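Local coordinates for protein ftsY (Mycoplasma mycoides, PDB 1ZU4) that serves as a receptor for the signal recognition particle, built from a helical bundle joined to a P-loop domain of the SRP54-type family, at residues E39-L44 with K52-V57; R62-R67 with L82-T87. All coordinates share one frame; numbering follows the deposited sequence.

Interaction 1: residues E39-L44 with K52-V57; sequences ELEDVL and KMVLKV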
loop_
_atom_site.group_PDB
_atom_site.type_symbol
_atom_site.label_atom_id
_atom_site.label_comp_id
_atom_site.label_asym_id
_atom_site.label_seq_id
_atom_site.Cartn_x
_atom_site.Cartn_y
_atom_site.Cartn_z
ATOM N N GLU A 39 -0.774 21.801 -21.955
ATOM C CA GLU A 39 0.539 21.165 -21.917
ATOM C C GLU A 39 0.709 20.511 -20.564
ATOM O O GLU A 39 1.188 19.410 -20.499
ATOM C CB GLU A 39 1.686 22.163 -22.119
ATOM C CG GLU A 39 1.732 22.895 -23.469
ATOM C CD GLU A 39 1.994 21.986 -24.650
ATOM O OE1 GLU A 39 2.530 20.867 -24.474
ATOM O OE2 GLU A 39 1.634 22.401 -25.771
ATOM N N LEU A 40 0.333 21.204 -19.483
ATOM C CA LEU A 40 0.485 20.610 -18.165
ATOM C C LEU A 40 -0.344 19.341 -18.039
ATOM O O LEU A 40 0.120 18.306 -17.498
ATOM C CB LEU A 40 0.124 21.614 -17.080
ATOM C CG LEU A 40 -0.012 21.042 -15.642
ATOM C CD1 LEU A 40 1.344 20.687 -15.097
ATOM C CD2 LEU A 40 -0.721 22.049 -14.711
ATOM N N GLU A 41 -1.561 19.392 -18.580
ATOM C CA GLU A 41 -2.494 18.262 -18.499
ATOM C C GLU A 41 -1.909 17.069 -19.199
ATOM O O GLU A 41 -2.013 15.954 -18.719
ATOM C CB GLU A 41 -3.863 18.672 -19.083
ATOM C CG GLU A 41 -4.696 19.415 -18.053
ATOM C CD GLU A 41 -5.859 20.210 -18.624
ATOM O OE1 GLU A 41 -6.238 20.089 -19.816
ATOM O OE2 GLU A 41 -6.391 20.975 -17.841
ATOM N N ASP A 42 -1.233 17.304 -20.321
ATOM C CA ASP A 42 -0.528 16.227 -20.987
ATOM C C ASP A 42 0.598 15.594 -20.152
ATOM O O ASP A 42 0.713 14.378 -20.060
ATOM C CB ASP A 42 -0.047 16.633 -22.382
ATOM C CG ASP A 42 0.372 15.448 -23.172
ATOM O OD1 ASP A 42 -0.484 14.572 -23.422
ATOM O OD2 ASP A 42 1.572 15.332 -23.527
ATOM N N VAL A 43 1.382 16.402 -19.483
ATOM C CA VAL A 43 2.333 15.859 -18.519
ATOM C C VAL A 43 1.652 15.058 -17.392
ATOM O O VAL A 43 2.119 13.991 -17.046
ATOM C CB VAL A 43 3.169 16.970 -17.923
ATOM C CG1 VAL A 43 4.017 16.456 -16.741
ATOM C CG2 VAL A 43 4.029 17.648 -19.005
ATOM N N LEU A 44 0.547 15.552 -16.834
ATOM C CA LEU A 44 -0.093 14.864 -15.713
ATOM C C LEU A 44 -0.601 13.527 -16.184
ATOM O O LEU A 44 -0.536 12.518 -15.457
ATOM C CB LEU A 44 -1.241 15.707 -15.133
ATOM C CG LEU A 44 -0.728 16.959 -14.421
ATOM C CD1 LEU A 44 -1.847 17.799 -13.920
ATOM C CD2 LEU A 44 0.269 16.646 -13.289
ATOM N N LYS A 52 -9.588 11.657 -14.087
ATOM C CA LYS A 52 -10.289 12.423 -13.082
ATOM C C LYS A 52 -9.288 13.166 -12.233
ATOM O O LYS A 52 -9.534 14.293 -11.851
ATOM C CB LYS A 52 -11.181 11.530 -12.195
ATOM C CG LYS A 52 -12.330 10.877 -12.972
ATOM C CD LYS A 52 -13.505 10.507 -12.055
ATOM C CE LYS A 52 -14.834 10.400 -12.844
ATOM N NZ LYS A 52 -15.060 9.050 -13.449
ATOM N N MET A 53 -8.177 12.517 -11.915
ATOM C CA MET A 53 -7.089 13.139 -11.130
ATOM C C MET A 53 -6.346 14.224 -11.909
ATOM O O MET A 53 -6.018 15.255 -11.344
ATOM C CB MET A 53 -6.130 12.055 -10.622
ATOM C CG MET A 53 -6.684 11.282 -9.351
ATOM S SD MET A 53 -6.662 12.465 -7.937
ATOM C CE MET A 53 -7.461 11.484 -6.631
ATOM N N VAL A 54 -6.070 13.982 -13.193
ATOM C CA VAL A 54 -5.496 15.032 -14.052
ATOM C C VAL A 54 -6.367 16.278 -13.965
ATOM O O VAL A 54 -5.868 17.362 -13.718
ATOM C CB VAL A 54 -5.358 14.588 -15.534
ATOM C CG1 VAL A 54 -4.914 15.744 -16.451
ATOM C CG2 VAL A 54 -4.340 13.472 -15.618
ATOM N N LEU A 55 -7.675 16.096 -14.148
ATOM C CA LEU A 55 -8.627 17.195 -14.093
ATOM C C LEU A 55 -8.639 17.918 -12.736
ATOM O O LEU A 55 -8.608 19.141 -12.673
ATOM C CB LEU A 55 -10.021 16.664 -14.437
ATOM C CG LEU A 55 -11.171 17.653 -14.314
ATOM C CD1 LEU A 55 -11.185 18.495 -15.551
ATOM C CD2 LEU A 55 -12.482 16.919 -14.107
ATOM N N LYS A 56 -8.697 17.172 -11.652
ATOM C CA LYS A 56 -8.680 17.761 -10.307
ATOM C C LYS A 56 -7.365 18.521 -10.014
ATOM O O LYS A 56 -7.392 19.623 -9.486
ATOM C CB LYS A 56 -8.945 16.681 -9.241
ATOM C CG LYS A 56 -9.215 17.262 -7.845
ATOM C CD LYS A 56 -9.401 16.192 -6.750
ATOM C CE LYS A 56 -10.840 15.687 -6.693
ATOM N NZ LYS A 56 -11.097 14.760 -7.834
ATOM N N VAL A 57 -6.222 17.959 -10.398
ATOM C CA VAL A 57 -4.919 18.610 -10.140
ATOM C C VAL A 57 -4.753 19.878 -10.996
ATOM O O VAL A 57 -4.347 20.924 -10.500
ATOM C CB VAL A 57 -3.746 17.608 -10.311
ATOM C CG1 VAL A 57 -2.379 18.334 -10.292
ATOM C CG2 VAL A 57 -3.765 16.602 -9.162
#

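Interaction 2: residues R62-R67 with L82-T87; sequences RKKTKR and LYQAYT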
loop_
_atom_site.group_PDB
_atom_site.type_symbol
_atom_site.label_atom_id
_atom_site.label_comp_id
_atom_site.label_asym_id
_atom_site.label_seq_id
_atom_site.Cartn_x
_atom_site.Cartn_y
_atom_site.Cartn_z
ATOM N N ARG A 62 -4.644 25.718 -11.548
ATOM C CA ARG A 62 -5.252 26.871 -12.209
ATOM C C ARG A 62 -5.853 27.832 -11.179
ATOM O O ARG A 62 -5.769 29.042 -11.320
ATOM C CB ARG A 62 -6.251 26.385 -13.278
ATOM C CG ARG A 62 -7.161 27.495 -13.719
ATOM C CD ARG A 62 -7.588 27.456 -15.155
ATOM N NE ARG A 62 -7.565 26.208 -15.928
ATOM C CZ ARG A 62 -7.419 26.250 -17.256
ATOM N NH1 ARG A 62 -7.238 27.430 -17.823
ATOM N NH2 ARG A 62 -7.430 25.154 -18.018
ATOM N N LYS A 63 -6.403 27.290 -10.098
ATOM C CA LYS A 63 -6.976 28.115 -9.050
ATOM C C LYS A 63 -5.944 28.908 -8.249
ATOM O O LYS A 63 -6.189 30.052 -7.865
ATOM C CB LYS A 63 -7.783 27.243 -8.101
ATOM C CG LYS A 63 -8.707 28.074 -7.234
ATOM C CD LYS A 63 -10.054 27.384 -7.108
ATOM C CE LYS A 63 -10.004 26.406 -5.959
ATOM N NZ LYS A 63 -9.811 27.183 -4.691
ATOM N N LYS A 64 -4.802 28.274 -7.992
ATOM C CA LYS A 64 -3.702 28.832 -7.183
ATOM C C LYS A 64 -2.850 29.857 -7.935
ATOM O O LYS A 64 -1.995 30.548 -7.357
ATOM C CB LYS A 64 -2.813 27.666 -6.729
ATOM C CG LYS A 64 -3.460 26.810 -5.672
ATOM C CD LYS A 64 -2.843 25.435 -5.511
ATOM C CE LYS A 64 -3.858 24.503 -4.832
ATOM N NZ LYS A 64 -4.018 24.806 -3.361
ATOM N N THR A 65 -3.025 29.967 -9.239
ATOM C CA THR A 65 -1.981 30.677 -9.982
ATOM C C THR A 65 -2.561 31.766 -10.881
ATOM O O THR A 65 -3.733 31.770 -11.129
ATOM C CB THR A 65 -1.173 29.713 -10.881
ATOM O OG1 THR A 65 -2.059 28.995 -11.716
ATOM C CG2 THR A 65 -0.367 28.666 -10.068
ATOM N N LYS A 66 -1.700 32.631 -11.422
ATOM C CA LYS A 66 -2.112 33.631 -12.379
ATOM C C LYS A 66 -1.291 33.432 -13.652
ATOM O O LYS A 66 -0.283 32.724 -13.634
ATOM C CB LYS A 66 -1.912 35.044 -11.819
ATOM C CG LYS A 66 -2.699 35.348 -10.589
ATOM C CD LYS A 66 -4.192 35.111 -10.795
ATOM C CE LYS A 66 -4.979 35.688 -9.635
ATOM N NZ LYS A 66 -6.419 35.739 -9.928
ATOM N N ARG A 67 -1.713 34.043 -14.750
ATOM C CA ARG A 67 -0.964 33.948 -16.021
ATOM C C ARG A 67 0.495 34.428 -15.884
ATOM O O ARG A 67 1.363 33.940 -16.594
ATOM C CB ARG A 67 -1.661 34.766 -17.114
ATOM C CG ARG A 67 -1.613 36.253 -16.796
ATOM C CD ARG A 67 -2.267 37.174 -17.827
ATOM N NE ARG A 67 -2.560 38.467 -17.196
ATOM C CZ ARG A 67 -1.636 39.341 -16.770
ATOM N NH1 ARG A 67 -0.327 39.099 -16.917
ATOM N NH2 ARG A 67 -2.027 40.475 -16.201
ATOM N N LEU A 82 -1.124 18.345 -5.918
ATOM C CA LEU A 82 -0.992 16.877 -5.942
ATOM C C LEU A 82 -1.396 16.326 -4.584
ATOM O O LEU A 82 -2.223 15.419 -4.495
ATOM C CB LEU A 82 0.433 16.462 -6.291
ATOM C CG LEU A 82 0.859 16.660 -7.760
ATOM C CD1 LEU A 82 2.369 16.606 -7.867
ATOM C CD2 LEU A 82 0.199 15.677 -8.789
ATOM N N TYR A 83 -0.809 16.899 -3.534
ATOM C CA TYR A 83 -1.148 16.565 -2.173
ATOM C C TYR A 83 -2.635 16.774 -1.899
ATOM O O TYR A 83 -3.298 15.901 -1.285
ATOM C CB TYR A 83 -0.287 17.423 -1.229
ATOM C CG TYR A 83 -0.728 17.382 0.183
ATOM C CD1 TYR A 83 -0.239 16.396 1.060
ATOM C CD2 TYR A 83 -1.654 18.304 0.652
ATOM C CE1 TYR A 83 -0.638 16.357 2.339
ATOM C CE2 TYR A 83 -2.102 18.245 1.936
ATOM C CZ TYR A 83 -1.559 17.286 2.782
ATOM O OH TYR A 83 -1.984 17.223 4.050
ATOM N N GLN A 84 -3.172 17.942 -2.284
ATOM C CA GLN A 84 -4.629 18.226 -2.068
ATOM C C GLN A 84 -5.595 17.281 -2.814
ATOM O O GLN A 84 -6.688 16.935 -2.313
ATOM C CB GLN A 84 -4.948 19.705 -2.344
ATOM C CG GLN A 84 -4.229 20.597 -1.335
ATOM C CD GLN A 84 -4.638 22.053 -1.412
ATOM O OE1 GLN A 84 -5.134 22.532 -2.431
ATOM N NE2 GLN A 84 -4.397 22.767 -0.330
ATOM N N ALA A 85 -5.173 16.834 -3.999
ATOM C CA ALA A 85 -5.988 15.940 -4.820
ATOM C C ALA A 85 -6.200 14.620 -4.079
ATOM O O ALA A 85 -7.300 14.054 -4.076
ATOM C CB ALA A 85 -5.320 15.700 -6.147
ATOM N N TYR A 86 -5.137 14.148 -3.451
ATOM C CA TYR A 86 -5.177 12.941 -2.635
ATOM C C TYR A 86 -5.934 13.176 -1.343
ATOM O O TYR A 86 -6.756 12.349 -0.951
ATOM C CB TYR A 86 -3.760 12.477 -2.310
ATOM C CG TYR A 86 -3.682 11.143 -1.613
ATOM C CD1 TYR A 86 -3.530 9.979 -2.366
ATOM C CD2 TYR A 86 -3.812 11.032 -0.205
ATOM C CE1 TYR A 86 -3.461 8.737 -1.768
ATOM C CE2 TYR A 86 -3.760 9.751 0.430
ATOM C CZ TYR A 86 -3.562 8.624 -0.381
ATOM O OH TYR A 86 -3.490 7.356 0.127
ATOM N N THR A 87 -5.654 14.288 -0.671
ATOM C CA THR A 87 -6.238 14.505 0.656
ATOM C C THR A 87 -7.697 15.007 0.599
ATOM O O THR A 87 -8.317 15.142 1.633
ATOM C CB THR A 87 -5.388 15.492 1.504
ATOM O OG1 THR A 87 -5.220 16.702 0.757
ATOM C CG2 THR A 87 -4.024 14.923 1.816
#

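Interaction 1: residues E39-L44 with K52-V57
Glu41 meets Val54 along its aliphatic part, while its OE2 is hydrogen-bonded to Ser58 OG, one turn further along the same helix as Val54. The carboxylate thus ties helix 34-46 to helix 51-64. With CG anti to the carbonyl carbon (chi1 -83°) and the chain extended beyond it, Glu41 lays CB and CG by Val54 CG1 and carries its carboxylate on to Ser58. Its CG lies 4.0 Å from Val54 CG1, and the two side chains meet at a slant.

Both Val54 methyls touch Leu44 CB, at 3.9 Å each. CG1 of Val54 also rests 3.7 Å from the backbone O of Glu41. Val54 CG2 lies 3.8 Å from Leu44 C.

One turn on, Leu44 reaches Val57 with a single branch: Leu44 CD1 is 3.7 Å from Val57 CG1. Leu78 of helix 71-87 touches both residues, so that helix packs on this patch as well. Met49, in the link between the two helices, packs against Leu44 and Val54.

The axes of the two short segments come within 9.5 Å and run roughly antiparallel, at 139°. This is a helical hairpin, packed as in the four-helix N domain of SRP54-type proteins.

Interaction 2: residues R62-R67 with L82-T87
Two helices of the N-domain bundle, 51-64 and 71-87, are bridged near the protein surface by Lys64 and Gln84. The bridge is one hydrogen bond, from Lys64 NZ to Gln84 OE1, 2.7 Å long. The backbones are well apart here, with Lys64 CA 11.8 Å from Gln84 CA. Two long side chains, coming from opposite directions, span that gap.

Lys64 runs extended as far as CE and then turns at its last torsion (chi4 -74°), which brings NZ round to the amide. Its CE also lies 3.4 Å from Gln84 OE1. The amine approaches from above the amide group, 44° out of the carbonyl plane, at a C=O...N angle of 117°. Gln84 holds its chain straight beyond CG and presents its oxygen to the lysine. Gln84 also packs on Leu60.

Lys64 NZ has a second and stronger partner in Glu80 OE2, a salt bridge to a residue one turn before Gln84 on the same helix. The Lys64 side chain also touches Ser81, next to Glu80 in sequence.

The lysine therefore links its helix to a carboxylate and an amide together. Its positive charge probably polarises the Gln84 carbonyl and suits OE1, not NE2, facing the amine. Glu80 shares that charge, and the off-plane approach suggests a bond set more by charge than by a lone pair.

Both contacts use helix 51-64. Interaction 1 joins it to helix 34-46, which precedes it, and interaction 2 joins it to helix 71-87, which follows. Their centres lie about 11 Å apart. Interaction 1 is mostly buried and relies mainly on branched apolar side chains at close backbone spacing, with the aliphatic part of Glu41 beside Val54. Interaction 2 lies at the surface and relies on long polar chains across a wider gap. The two touch directly: Val57 CG2 is 3.5 Å from Ala85 CB, and Val57 CG1 is 4.0 Å from Leu82 CD2. Helix 71-87 therefore joins the apolar interior through one side and meets the lysine through another.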